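Local coordinates for penicillin binding protein 2X (Streptococcus thermophilus, PDB 5U47) that probably acts as a transpeptidase that cross-links adjacent peptidoglycan strands at the division septum and is inactivated by beta-lactams, at residues 435-439 with 450-454. The protein carries 1 engineered substitution. Numbering follows the deposited sequence.
Sequences PQFIK and RTAKK
This is the open end of an antiparallel beta hairpin in the transpeptidase part of the chain, built from strands 438-443 and 448-451. Lys439 lies across from Ala452, with CA atoms 5.2 Å apart. The CA atoms of Gln436 and Lys454 are 8.0 Å apart, so the chains splay. One backbone bond closes the strand end: Ala452 N donates to Lys439 O at 2.9 Å, nearly straight at 178°. Thr451 CA also lies 3.6 Å from Lys439 O, a CA-H...O contact. Lys439 has phi/psi of -95/-43, off the extended path. The Lys439 side chain (chi1 t, chi2 p) folds back until Lys439 NZ is 4.2 Å from Ala452 CB, and NZ forms a salt bridge with Glu257. Ala452 CB points across the gap to Ile438 O at 3.4 Å. Gln436 spans the wider part with an m, t rotamer. Gln436 NE2 donates to Lys453 O at 2.9 Å and 171°. An amide side chain therefore extends the pairing where main-chain atoms lie too far apart to bond directly.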
# COMPACT_ATOMS: atom_id res chain seq x y z
N PRO A 435 2.15 -7.26 5.47
CA PRO A 435 0.97 -6.60 4.95
C PRO A 435 0.94 -6.78 3.42
O PRO A 435 2.00 -6.75 2.80
CB PRO A 435 1.17 -5.13 5.34
CG PRO A 435 2.06 -5.20 6.53
CD PRO A 435 3.01 -6.30 6.19
N GLN A 436 -0.26 -6.99 2.87
CA GLN A 436 -0.46 -7.23 1.44
C GLN A 436 -1.56 -6.35 0.90
O GLN A 436 -2.58 -6.12 1.57
CB GLN A 436 -0.87 -8.68 1.18
CG GLN A 436 0.21 -9.71 1.44
CD GLN A 436 -0.25 -11.14 1.23
OE1 GLN A 436 -1.46 -11.44 1.23
NE2 GLN A 436 0.71 -12.03 1.05
N PHE A 437 -1.35 -5.90 -0.34
CA PHE A 437 -2.32 -5.09 -1.07
C PHE A 437 -2.66 -5.69 -2.44
O PHE A 437 -3.54 -5.15 -3.13
CB PHE A 437 -1.87 -3.60 -1.19
CG PHE A 437 -0.58 -3.41 -1.95
CD1 PHE A 437 -0.57 -3.34 -3.33
CD2 PHE A 437 0.63 -3.30 -1.27
CE1 PHE A 437 0.62 -3.17 -4.02
CE2 PHE A 437 1.82 -3.13 -1.95
CZ PHE A 437 1.81 -3.06 -3.34
N ILE A 438 -1.99 -6.78 -2.84
CA ILE A 438 -2.30 -7.47 -4.11
C ILE A 438 -2.92 -8.82 -3.81
O ILE A 438 -2.33 -9.65 -3.11
CB ILE A 438 -1.06 -7.76 -4.97
CG1 ILE A 438 -0.29 -6.47 -5.25
CG2 ILE A 438 -1.45 -8.45 -6.29
CD1 ILE A 438 1.08 -6.70 -5.84
N LYS A 439 -4.11 -9.04 -4.37
CA LYS A 439 -4.83 -10.29 -4.19
C LYS A 439 -4.54 -11.24 -5.35
O LYS A 439 -4.39 -12.43 -5.16
CB LYS A 439 -6.35 -10.02 -4.18
CG LYS A 439 -7.26 -11.23 -3.95
CD LYS A 439 -7.23 -11.71 -2.49
CE LYS A 439 -6.05 -12.61 -2.14
NZ LYS A 439 -5.59 -12.46 -0.72
N ARG A 450 -2.14 -15.57 -10.87
CA ARG A 450 -1.29 -15.82 -9.69
C ARG A 450 -2.08 -15.18 -8.56
O ARG A 450 -2.37 -13.98 -8.61
CB ARG A 450 0.09 -15.20 -9.82
CG ARG A 450 0.95 -15.98 -10.77
CD ARG A 450 2.28 -15.30 -11.07
NE ARG A 450 3.24 -15.38 -9.97
CZ ARG A 450 4.02 -16.44 -9.69
NH1 ARG A 450 3.95 -17.56 -10.39
NH2 ARG A 450 4.88 -16.38 -8.68
N THR A 451 -2.45 -16.00 -7.57
CA THR A 451 -3.29 -15.56 -6.46
C THR A 451 -2.56 -15.64 -5.12
O THR A 451 -1.89 -16.64 -4.81
CB THR A 451 -4.58 -16.40 -6.46
OG1 THR A 451 -5.18 -16.33 -7.77
CG2 THR A 451 -5.59 -15.88 -5.42
N ALA A 452 -2.68 -14.58 -4.32
CA ALA A 452 -1.96 -14.45 -3.05
C ALA A 452 -2.53 -15.23 -1.89
O ALA A 452 -3.72 -15.54 -1.85
CB ALA A 452 -1.86 -12.97 -2.65
N LYS A 453 -1.64 -15.60 -0.98
CA LYS A 453 -1.96 -16.22 0.30
C LYS A 453 -1.07 -15.50 1.32
O LYS A 453 -0.07 -14.85 0.95
CB LYS A 453 -1.68 -17.73 0.32
CG LYS A 453 -2.60 -18.57 -0.58
CD LYS A 453 -2.16 -20.03 -0.55
CE LYS A 453 -2.96 -20.91 -1.50
NZ LYS A 453 -4.36 -21.12 -1.03
N LYS A 454 -1.41 -15.63 2.60
CA LYS A 454 -0.66 -14.94 3.65
C LYS A 454 0.82 -15.31 3.69
O LYS A 454 1.20 -16.44 3.36
CB LYS A 454 -1.29 -15.20 5.02
CG LYS A 454 -1.02 -16.56 5.60
CD LYS A 454 -1.76 -16.74 6.91
CE LYS A 454 -1.42 -18.10 7.51
NZ LYS A 454 -2.26 -18.30 8.73